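Local coordinates for protein malate synthase (Haloferax volcanii, PDB 3OYZ) that catalyses the magnesium-dependent Claisen condensation of acetyl-CoA with glyoxylate and the hydrolysis that releases malate, a step of the glyoxylate cycle, at residues I116-G126 with L151-A162; V191-M200 with A390-L401. All coordinates share one frame; numbering follows the deposited sequence. Where two conformers were deposited one is given.

Interaction 1: I116-G126 with L151-A162; sequences IHGFVIPEVGG and LAMSVIIESGEA. With MG (magnesium ion), chain D; PYR (pyruvic acid), chain C.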
loop_
_atom_site.group_PDB
_atom_site.type_symbol
_atom_site.label_atom_id
_atom_site.label_comp_id
_atom_site.label_asym_id
_atom_site.label_seq_id
_atom_site.Cartn_x
_atom_site.Cartn_y
_atom_site.Cartn_z
ATOM N N ILE A 116 26.311 14.017 -21.296
ATOM C CA ILE A 116 25.409 12.945 -20.785
ATOM C C ILE A 116 25.593 12.821 -19.268
ATOM O O ILE A 116 26.689 12.690 -18.785
ATOM C CB ILE A 116 25.670 11.607 -21.472
ATOM C CG1 ILE A 116 25.147 11.790 -22.897
ATOM C CG2 ILE A 116 24.861 10.433 -20.853
ATOM C CD1 ILE A 116 25.280 10.602 -23.793
ATOM N N HIS A 117 24.526 12.946 -18.500
ATOM C CA HIS A 117 24.697 12.824 -17.072
ATOM C C HIS A 117 24.501 11.358 -16.597
ATOM O O HIS A 117 24.830 11.095 -15.434
ATOM C CB HIS A 117 23.641 13.657 -16.357
ATOM C CG HIS A 117 24.086 15.051 -16.014
ATOM N ND1 HIS A 117 24.237 16.040 -16.970
ATOM C CD2 HIS A 117 24.322 15.639 -14.821
ATOM C CE1 HIS A 117 24.603 17.167 -16.383
ATOM N NE2 HIS A 117 24.654 16.951 -15.077
ATOM N N GLY A 118 23.852 10.507 -17.389
ATOM C CA GLY A 118 23.667 9.085 -16.980
ATOM C C GLY A 118 22.740 8.382 -17.936
ATOM O O GLY A 118 22.507 8.850 -19.079
ATOM N N PHE A 119 22.284 7.175 -17.575
ATOM C CA PHE A 119 21.480 6.391 -18.485
ATOM C C PHE A 119 20.308 5.836 -17.653
ATOM O O PHE A 119 20.410 5.735 -16.413
ATOM C CB PHE A 119 22.275 5.239 -19.106
ATOM C CG PHE A 119 23.305 5.665 -20.161
ATOM C CD1 PHE A 119 22.904 5.803 -21.470
ATOM C CD2 PHE A 119 24.624 5.964 -19.816
ATOM C CE1 PHE A 119 23.801 6.272 -22.438
ATOM C CE2 PHE A 119 25.548 6.346 -20.773
ATOM C CZ PHE A 119 25.088 6.552 -22.093
ATOM N N VAL A 120 19.239 5.473 -18.346
ATOM C CA VAL A 120 18.011 5.011 -17.750
ATOM C C VAL A 120 17.907 3.556 -18.225
ATOM O O VAL A 120 18.102 3.249 -19.422
ATOM C CB VAL A 120 16.790 5.816 -18.225
ATOM C CG1 VAL A 120 15.489 5.120 -17.769
ATOM C CG2 VAL A 120 16.868 7.326 -17.858
ATOM N N ILE A 121 17.695 2.657 -17.245
ATOM C CA ILE A 121 17.586 1.215 -17.424
ATOM C C ILE A 121 16.183 0.709 -17.116
ATOM O O ILE A 121 15.660 0.761 -15.967
ATOM C CB ILE A 121 18.681 0.477 -16.531
ATOM C CG1 ILE A 121 20.054 1.143 -16.675
ATOM C CG2 ILE A 121 18.764 -1.063 -16.729
ATOM C CD1 ILE A 121 20.668 1.148 -18.134
ATOM N N PRO A 122 15.584 0.131 -18.162
ATOM C CA PRO A 122 14.247 -0.339 -18.039
ATOM C C PRO A 122 14.249 -1.812 -17.581
ATOM O O PRO A 122 15.242 -2.503 -17.631
ATOM C CB PRO A 122 13.754 -0.272 -19.484
ATOM C CG PRO A 122 14.988 -0.795 -20.246
ATOM C CD PRO A 122 16.063 0.045 -19.566
ATOM N N GLU A 123 13.098 -2.284 -17.168
ATOM C CA GLU A 123 12.779 -3.695 -16.934
ATOM C C GLU A 123 13.675 -4.395 -15.860
ATOM O O GLU A 123 13.910 -5.594 -16.012
ATOM C CB GLU A 123 12.823 -4.464 -18.276
ATOM C CG GLU A 123 11.771 -4.049 -19.295
ATOM C CD GLU A 123 10.416 -4.605 -18.946
ATOM O OE1 GLU A 123 9.518 -4.419 -19.760
ATOM O OE2 GLU A 123 10.163 -5.151 -17.844
ATOM N N VAL A 124 14.215 -3.664 -14.888
ATOM C CA VAL A 124 15.106 -4.245 -13.884
ATOM C C VAL A 124 14.226 -5.235 -13.038
ATOM O O VAL A 124 12.984 -5.161 -13.061
ATOM C CB VAL A 124 15.819 -3.154 -13.073
ATOM C CG1 VAL A 124 16.815 -2.284 -13.967
ATOM C CG2 VAL A 124 14.810 -2.274 -12.318
ATOM N N GLY A 125 14.859 -6.184 -12.368
ATOM C CA GLY A 125 14.150 -7.180 -11.546
ATOM C C GLY A 125 14.544 -6.961 -10.095
ATOM O O GLY A 125 14.473 -5.812 -9.638
ATOM N N GLY A 126 14.993 -8.022 -9.403
ATOM C CA GLY A 126 15.465 -7.891 -8.002
ATOM C C GLY A 126 16.802 -7.197 -7.911
ATOM O O GLY A 126 17.445 -6.898 -8.952
ATOM N N LEU A 151 28.627 8.452 -14.277
ATOM C CA LEU A 151 27.341 8.272 -14.951
ATOM C C LEU A 151 26.236 7.815 -13.954
ATOM O O LEU A 151 26.365 6.716 -13.368
ATOM C CB LEU A 151 27.492 7.161 -15.978
ATOM C CG LEU A 151 28.404 7.641 -17.132
ATOM C CD1 LEU A 151 28.505 6.417 -17.963
ATOM C CD2 LEU A 151 27.664 8.735 -17.931
ATOM N N ALA A 152 25.213 8.652 -13.781
ATOM C CA ALA A 152 24.043 8.373 -12.940
ATOM C C ALA A 152 23.303 7.182 -13.535
ATOM O O ALA A 152 23.281 7.005 -14.749
ATOM C CB ALA A 152 23.134 9.655 -12.826
ATOM N N MET A 153 22.778 6.275 -12.707
ATOM C CA MET A 153 21.863 5.260 -13.217
ATOM C C MET A 153 20.461 5.565 -12.708
ATOM O O MET A 153 20.263 5.771 -11.507
ATOM C CB MET A 153 22.285 3.875 -12.658
ATOM C CG MET A 153 21.393 2.646 -13.123
ATOM S SD MET A 153 22.236 1.184 -12.331
ATOM C CE MET A 153 20.836 0.123 -11.996
ATOM N N SER A 154 19.458 5.430 -13.560
ATOM C CA SER A 154 18.085 5.629 -13.136
ATOM C C SER A 154 17.432 4.332 -13.541
ATOM O O SER A 154 17.837 3.751 -14.576
ATOM C CB SER A 154 17.402 6.846 -13.811
ATOM O OG SER A 154 18.032 7.999 -13.239
ATOM N N VAL A 155 16.405 3.877 -12.812
ATOM C CA VAL A 155 15.821 2.624 -13.250
ATOM C C VAL A 155 14.344 2.842 -13.427
ATOM O O VAL A 155 13.706 3.616 -12.713
ATOM C CB VAL A 155 16.037 1.426 -12.269
ATOM C CG1 VAL A 155 17.527 1.230 -12.052
ATOM C CG2 VAL A 155 15.434 1.806 -10.875
ATOM N N ILE A 156 13.731 2.077 -14.325
ATOM C CA ILE A 156 12.295 2.075 -14.428
ATOM C C ILE A 156 11.723 0.896 -13.576
ATOM O O ILE A 156 12.175 -0.226 -13.760
ATOM C CB ILE A 156 11.860 1.734 -15.870
ATOM C CG1 ILE A 156 12.391 2.761 -16.906
ATOM C CG2 ILE A 156 10.307 1.881 -15.921
ATOM C CD1 ILE A 156 12.272 4.186 -16.549
ATOM N N ILE A 157 10.813 1.152 -12.632
ATOM C CA ILE A 157 10.193 0.145 -11.722
ATOM C C ILE A 157 8.979 -0.301 -12.483
ATOM O O ILE A 157 7.975 0.429 -12.553
ATOM C CB ILE A 157 9.719 0.803 -10.360
ATOM C CG1 ILE A 157 10.932 1.540 -9.684
ATOM C CG2 ILE A 157 9.151 -0.330 -9.437
ATOM C CD1 ILE A 157 12.228 0.671 -9.462
ATOM N N GLU A 158 9.070 -1.460 -13.132
ATOM C CA GLU A 158 7.937 -1.878 -13.937
ATOM C C GLU A 158 7.759 -3.370 -13.847
ATOM O O GLU A 158 7.271 -4.022 -14.790
ATOM C CB GLU A 158 8.093 -1.442 -15.415
ATOM C CG GLU A 158 9.324 -1.930 -16.114
ATOM C CD GLU A 158 9.518 -1.066 -17.409
ATOM O OE1 GLU A 158 10.650 -0.929 -17.855
ATOM O OE2 GLU A 158 8.573 -0.417 -17.872
ATOM N N SER A 159 8.138 -3.905 -12.674
ATOM C CA SER A 159 7.788 -5.270 -12.313
ATOM C C SER A 159 7.573 -5.356 -10.786
ATOM O O SER A 159 8.138 -4.545 -10.025
ATOM C CB SER A 159 8.944 -6.191 -12.670
ATOM O OG SER A 159 10.167 -6.091 -11.946
ATOM N N GLY A 160 6.820 -6.371 -10.392
ATOM C CA GLY A 160 6.662 -6.749 -9.001
ATOM C C GLY A 160 8.014 -6.946 -8.322
ATOM O O GLY A 160 8.212 -6.461 -7.202
ATOM N N GLU A 161 8.986 -7.580 -8.975
ATOM C CA GLU A 161 10.277 -7.882 -8.346
ATOM C C GLU A 161 10.993 -6.547 -8.094
ATOM O O GLU A 161 11.715 -6.446 -7.104
ATOM C CB GLU A 161 11.229 -8.747 -9.232
ATOM C CG GLU A 161 10.888 -10.169 -9.504
ATOM C CD GLU A 161 12.001 -10.886 -10.339
ATOM O OE1 GLU A 161 11.781 -10.940 -11.571
ATOM O OE2 GLU A 161 13.072 -11.321 -9.809
ATOM N N ALA A 162 10.917 -5.554 -9.009
ATOM C CA ALA A 162 11.743 -4.386 -8.824
ATOM C C ALA A 162 11.068 -3.587 -7.717
ATOM O O ALA A 162 11.755 -2.806 -7.065
ATOM C CB ALA A 162 11.685 -3.513 -10.113
HETATM MG MG MG D . 8.142 -0.129 -19.949
HETATM C C PYR C . 6.237 1.691 -19.153
HETATM O O PYR C . 6.428 0.437 -19.305
HETATM O OXT PYR C . 5.219 2.176 -18.536
HETATM C CA PYR C . 7.269 2.534 -19.565
HETATM O O3 PYR C . 8.361 2.033 -20.072
HETATM C CB PYR C . 7.164 3.999 -19.352
HETATM O O HOH W 1 20.221 8.233 -14.862
HETATM O O HOH W 2 7.744 -5.798 -16.794
HETATM O O HOH W 3 11.407 -2.922 -13.614
HETATM O O HOH W 4 15.249 -10.462 -11.182
HETATM O O HOH W 5 10.090 -0.204 -20.379
HETATM O O HOH W 6 8.051 0.494 -22.232
#
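Glu-158 and Glu-123 meet with their side chains at about a right angle and their carboxylates stacked, the two planes 27° apart. Like charges come close here, OE1 of Glu-123 lying 4.1 Å from OE1 of Glu-158, yet each acid has its own counterweight. Glu-158 binds magnesium through OE2 at 2.1 Å, and its OE1 uses the anti lone pair to accept from Glu-123 N at 2.9 Å, which should fix the carboxylate's rotation. CG of Glu-158 sits between its N and carbonyl carbon (chi1 57°), and the extended chain beyond carries the acid to the metal. Glu-123 turns OE2 to Arg-89.

Just before this site strands 118-121 and 152-157 run parallel, bonded from Ala-152 N to Ile-156 N. Val-120 sends CG1 obliquely against CD1 of Ile-156, 3.6 Å away, on the face that holds Ser-154. On the other face, shared with Phe-119, Ile-121 crosses Met-153 nearly at right angles; Leu-151, just before its strand, brings CD1 to the edge of the Phe-119 ring at CE2. Past strand 118-121, Val-124 crosses Val-155, and CG2 of Val-124 lies 4.0 Å from Ala-162 CB. Ser-159 OG donates to Val-124 O in the carbonyl plane and accepts from Ala-162 N, an N-cap bond. This is a right-handed beta-alpha-beta unit of a TIM barrel, with helix 127-143 as crossover and a metal ligand just past the C-terminal end of the second strand.

Interaction 2: V191-M200 with A390-L401; sequences VDYTKDMRAM and ATYQAAMTPISL. With MG (magnesium ion), chain D; K (potassium ion), chain F; PYR (pyruvic acid), chain C.
The pyruvate and magnesium pocket is bordered by the start of helix 190-197, against which helix 389-395 packs. Val-191 N donates to pyruvate OXT at 2.8 Å. Asp-192 N donates to pyruvate O. Two successive amides thus grip one carboxylate, whose charge the helix N-terminus probably stabilises. Val-191 divides its methyls: CG1, anti to the backbone N (chi1 -171°), presses on Ala-390 with 3.6 Å to its CB, while CG2 lies 3.4 Å from pyruvate OXT. An alanine at Val-191 would keep CB but is likely to leave a gap against Ala-390 where CG1 packs and to lose the CG2 contact with pyruvate. Asp-192 gives OD2 to magnesium at 1.9 Å and rests OD1 against Ala-390 CB, 3.4 Å away.

The short helical segments run in roughly the same direction, 26° apart, axes 8.0 Å from each other, a close approach consistent with the small Ala-390 and Ala-394: Ala-394 CB fits beside Val-191 O and Thr-194 CG2. In this TIM-barrel enzyme the pairing joins a helix that follows strand 183-188 to the C-terminal part of the chain. Helix 190-197 ends in a Schellman motif at Arg-198, whose carbonyl O meets Thr-397 CG2. One water lies 2.8 Å from both Ala-199 O and Ala-394 O and is hydrogen-bonded to Thr-397 OG1. The extended Met-200 slides past Pro-398, SD 4.1 Å from CB, while Pro-271 of the second subunit packs on Met-200.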
loop_
_atom_site.group_PDB
_atom_site.type_symbol
_atom_site.label_atom_id
_atom_site.label_comp_id
_atom_site.label_asym_id
_atom_site.label_seq_id
_atom_site.Cartn_x
_atom_site.Cartn_y
_atom_site.Cartn_z
ATOM N N VAL A 191 2.931 0.961 -17.552
ATOM C CA VAL A 191 2.398 0.194 -18.681
ATOM C C VAL A 191 2.956 -1.234 -18.614
ATOM O O VAL A 191 2.190 -2.193 -18.546
ATOM C CB VAL A 191 2.672 0.836 -20.056
ATOM C CG1 VAL A 191 1.856 0.047 -21.067
ATOM C CG2 VAL A 191 2.179 2.268 -20.044
ATOM N N ASP A 192 4.273 -1.375 -18.639
ATOM C CA ASP A 192 4.844 -2.706 -18.466
ATOM C C ASP A 192 4.541 -3.287 -17.068
ATOM O O ASP A 192 4.404 -4.510 -16.920
ATOM C CB ASP A 192 6.345 -2.615 -18.657
ATOM C CG ASP A 192 6.749 -2.668 -20.148
ATOM O OD1 ASP A 192 6.172 -3.557 -20.798
ATOM O OD2 ASP A 192 7.536 -1.796 -20.603
ATOM N N TYR A 193 4.307 -2.426 -16.082
ATOM C CA TYR A 193 3.971 -2.950 -14.762
ATOM C C TYR A 193 2.601 -3.584 -14.784
ATOM O O TYR A 193 2.397 -4.670 -14.249
ATOM C CB TYR A 193 3.992 -1.777 -13.781
ATOM C CG TYR A 193 3.698 -2.166 -12.337
ATOM C CD1 TYR A 193 4.707 -2.702 -11.539
ATOM C CD2 TYR A 193 2.435 -1.944 -11.777
ATOM C CE1 TYR A 193 4.435 -3.038 -10.163
ATOM C CE2 TYR A 193 2.174 -2.254 -10.451
ATOM C CZ TYR A 193 3.184 -2.744 -9.638
ATOM O OH TYR A 193 2.793 -3.045 -8.338
ATOM N N THR A 194 1.638 -2.942 -15.445
ATOM C CA THR A 194 0.296 -3.520 -15.654
ATOM C C THR A 194 0.341 -4.888 -16.251
ATOM O O THR A 194 -0.385 -5.791 -15.789
ATOM C CB THR A 194 -0.542 -2.630 -16.595
ATOM O OG1 THR A 194 -0.746 -1.425 -15.877
ATOM C CG2 THR A 194 -1.977 -3.228 -16.928
ATOM N N LYS A 195 1.209 -5.025 -17.259
ATOM C CA LYS A 195 1.525 -6.290 -17.917
ATOM C C LYS A 195 2.035 -7.342 -16.917
ATOM O O LYS A 195 1.552 -8.461 -16.784
ATOM C CB LYS A 195 2.576 -6.006 -19.008
ATOM C CG LYS A 195 3.325 -7.227 -19.589
ATOM C CD LYS A 195 4.383 -6.900 -20.652
ATOM C CE LYS A 195 5.710 -6.302 -20.195
ATOM N NZ LYS A 195 6.134 -6.833 -18.872
ATOM N N ASP A 196 3.079 -6.946 -16.195
ATOM C CA ASP A 196 3.745 -7.867 -15.267
ATOM C C ASP A 196 2.798 -8.289 -14.164
ATOM O O ASP A 196 2.834 -9.432 -13.735
ATOM C CB ASP A 196 5.054 -7.202 -14.747
ATOM C CG ASP A 196 5.863 -8.171 -13.815
ATOM O OD1 ASP A 196 6.469 -9.105 -14.363
ATOM O OD2 ASP A 196 5.873 -8.065 -12.559
ATOM N N MET A 197 1.936 -7.385 -13.688
ATOM C CA MET A 197 0.970 -7.657 -12.642
ATOM C C MET A 197 -0.263 -8.391 -13.212
ATOM O O MET A 197 -1.071 -8.915 -12.392
ATOM C CB MET A 197 0.561 -6.347 -11.909
ATOM C CG MET A 197 1.803 -5.622 -11.188
ATOM S SD MET A 197 2.095 -6.619 -9.638
ATOM C CE MET A 197 0.842 -5.836 -8.607
ATOM N N ARG A 198 -0.395 -8.469 -14.550
ATOM C CA ARG A 198 -1.578 -9.122 -15.179
ATOM C C ARG A 198 -2.884 -8.372 -14.882
ATOM O O ARG A 198 -3.939 -8.971 -14.749
ATOM C CB ARG A 198 -1.733 -10.642 -14.939
ATOM C CG ARG A 198 -0.418 -11.377 -15.252
ATOM C CD ARG A 198 -0.443 -12.889 -15.355
ATOM N NE ARG A 198 -1.108 -13.501 -14.221
ATOM C CZ ARG A 198 -1.479 -14.780 -14.225
ATOM N NH1 ARG A 198 -1.242 -15.538 -15.303
ATOM N NH2 ARG A 198 -2.102 -15.284 -13.173
ATOM N N ALA A 199 -2.838 -7.045 -14.837
ATOM C CA ALA A 199 -4.019 -6.355 -14.451
ATOM C C ALA A 199 -4.869 -6.143 -15.719
ATOM O O ALA A 199 -4.358 -6.119 -16.830
ATOM C CB ALA A 199 -3.674 -5.029 -13.799
ATOM N N MET A 200 -6.145 -5.866 -15.508
ATOM C CA MET A 200 -6.993 -5.482 -16.631
ATOM C C MET A 200 -8.067 -4.526 -16.182
ATOM O O MET A 200 -8.433 -4.421 -15.001
ATOM C CB MET A 200 -7.493 -6.711 -17.398
ATOM C CG MET A 200 -8.429 -7.635 -16.670
ATOM S SD MET A 200 -8.498 -9.214 -17.588
ATOM C CE MET A 200 -9.671 -9.951 -16.515
ATOM N N ALA A 390 4.833 -1.899 -24.973
ATOM C CA ALA A 390 4.308 -2.128 -23.608
ATOM C C ALA A 390 2.773 -2.141 -23.629
ATOM O O ALA A 390 2.120 -2.961 -22.996
ATOM C CB ALA A 390 4.832 -1.046 -22.666
ATOM N N THR A 391 2.186 -1.180 -24.332
ATOM C CA THR A 391 0.747 -1.075 -24.387
ATOM C C THR A 391 0.171 -2.337 -25.029
ATOM O O THR A 391 -0.878 -2.874 -24.623
ATOM C CB THR A 391 0.297 0.131 -25.284
ATOM O OG1 THR A 391 1.160 1.247 -25.088
ATOM C CG2 THR A 391 -1.140 0.533 -25.002
ATOM N N TYR A 392 0.816 -2.734 -26.120
ATOM C CA TYR A 392 0.469 -3.966 -26.754
ATOM C C TYR A 392 0.539 -5.137 -25.763
ATOM O O TYR A 392 -0.394 -5.944 -25.657
ATOM C CB TYR A 392 1.500 -4.147 -27.879
ATOM C CG TYR A 392 1.386 -5.471 -28.542
ATOM C CD1 TYR A 392 0.345 -5.719 -29.425
ATOM C CD2 TYR A 392 2.316 -6.474 -28.317
ATOM C CE1 TYR A 392 0.224 -6.927 -30.058
ATOM C CE2 TYR A 392 2.181 -7.719 -28.921
ATOM C CZ TYR A 392 1.132 -7.927 -29.798
ATOM O OH TYR A 392 0.971 -9.124 -30.453
ATOM N N GLN A 393 1.678 -5.309 -25.074
ATOM C CA GLN A 393 1.811 -6.436 -24.134
ATOM C C GLN A 393 0.709 -6.370 -23.064
ATOM O O GLN A 393 0.004 -7.369 -22.762
ATOM C CB GLN A 393 3.225 -6.334 -23.500
ATOM C CG GLN A 393 4.353 -6.658 -24.454
ATOM C CD GLN A 393 4.191 -8.065 -25.046
ATOM O OE1 GLN A 393 3.620 -8.972 -24.421
ATOM N NE2 GLN A 393 4.663 -8.241 -26.282
ATOM N N ALA A 394 0.498 -5.176 -22.505
ATOM C CA ALA A 394 -0.561 -5.032 -21.484
ATOM C C ALA A 394 -1.970 -5.335 -21.941
ATOM O O ALA A 394 -2.778 -5.875 -21.170
ATOM C CB ALA A 394 -0.540 -3.638 -20.798
ATOM N N ALA A 395 -2.289 -4.936 -23.178
ATOM C CA ALA A 395 -3.635 -5.191 -23.743
ATOM C C ALA A 395 -3.931 -6.684 -23.899
ATOM O O ALA A 395 -5.076 -7.061 -24.000
ATOM C CB ALA A 395 -3.790 -4.537 -25.150
ATOM N N MET A 396 -2.914 -7.532 -24.008
ATOM C CA MET A 396 -3.088 -8.947 -24.338
ATOM C C MET A 396 -3.668 -9.744 -23.165
ATOM O O MET A 396 -4.155 -10.855 -23.349
ATOM C CB MET A 396 -1.727 -9.519 -24.710
ATOM C CG MET A 396 -1.830 -10.871 -25.404
ATOM S SD MET A 396 -0.203 -11.305 -26.020
ATOM C CE MET A 396 0.606 -9.712 -26.232
ATOM N N THR A 397 -3.606 -9.219 -21.938
ATOM C CA THR A 397 -4.071 -10.029 -20.787
ATOM C C THR A 397 -5.454 -10.646 -20.874
ATOM O O THR A 397 -5.586 -11.836 -20.624
ATOM C CB THR A 397 -3.871 -9.277 -19.442
ATOM O OG1 THR A 397 -2.464 -9.066 -19.359
ATOM C CG2 THR A 397 -4.357 -10.098 -18.248
ATOM N N PRO A 398 -6.491 -9.870 -21.235
ATOM C CA PRO A 398 -7.815 -10.496 -21.349
ATOM C C PRO A 398 -7.860 -11.621 -22.391
ATOM O O PRO A 398 -8.555 -12.604 -22.162
ATOM C CB PRO A 398 -8.759 -9.339 -21.681
ATOM C CG PRO A 398 -7.924 -8.132 -21.895
ATOM C CD PRO A 398 -6.500 -8.407 -21.457
ATOM N N ILE A 399 -7.029 -11.541 -23.434
ATOM C CA ILE A 399 -6.860 -12.618 -24.405
ATOM C C ILE A 399 -6.096 -13.835 -23.853
ATOM O O ILE A 399 -6.543 -14.961 -24.080
ATOM C CB ILE A 399 -6.094 -12.157 -25.681
ATOM C CG1 ILE A 399 -6.791 -10.970 -26.349
ATOM C CG2 ILE A 399 -5.889 -13.340 -26.668
ATOM C CD1 ILE A 399 -8.302 -11.015 -26.266
ATOM N N SER A 400 -4.948 -13.617 -23.190
ATOM C CA SER A 400 -4.206 -14.706 -22.560
ATOM C C SER A 400 -5.049 -15.457 -21.548
ATOM O O SER A 400 -4.952 -16.660 -21.456
ATOM C CB SER A 400 -2.934 -14.213 -21.862
ATOM O OG SER A 400 -2.190 -13.475 -22.804
ATOM N N LEU A 401 -5.914 -14.756 -20.824
ATOM C CA LEU A 401 -6.799 -15.416 -19.916
ATOM C C LEU A 401 -7.821 -16.241 -20.707
ATOM O O LEU A 401 -8.097 -17.369 -20.330
ATOM C CB LEU A 401 -7.522 -14.389 -19.051
ATOM C CG LEU A 401 -8.737 -15.045 -18.445
ATOM C CD1 LEU A 401 -8.416 -15.829 -17.235
ATOM C CD2 LEU A 401 -9.790 -14.047 -18.065
HETATM MG MG MG D . 8.142 -0.129 -19.949
HETATM K K K F . -0.692 -10.437 -10.196
HETATM C C PYR C . 6.237 1.691 -19.153
HETATM O O PYR C . 6.428 0.437 -19.305
HETATM O OXT PYR C . 5.219 2.176 -18.536
HETATM C CA PYR C . 7.269 2.534 -19.565
HETATM O O3 PYR C . 8.361 2.033 -20.072
HETATM C CB PYR C . 7.164 3.999 -19.352
HETATM O O HOH W 7 0.401 -10.019 -18.697
HETATM O O HOH W 8 -2.130 -6.540 -18.516
HETATM O O HOH W 6 8.051 0.494 -22.232
HETATM O O HOH W 5 10.090 -0.204 -20.379
#

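Magnesium and pyruvate join the two contacts, whose centres are 20 Å apart. Interaction 1 supplies Glu-158 and interaction 2 Asp-192, the two residues that coordinate the metal directly in this model; pyruvate and waters 5 and 6 complete its shell. Glu-123 touches both acids, its OE1 3.3 Å from Asp-192 CG. A second bridge lies farther from the metal, where Gly-160 N probably hydrogen-bonds Asp-196 OD2 at 2.9 Å, tying the start of helix 160-165 to helix 190-197. Interaction 1 thus brings in the barrel strands, interaction 2 the C-terminal helices near the predicted proton acceptor Asp-388. Both also reach the second subunit, through Glu-161 and through Met-197 at a shared potassium ion.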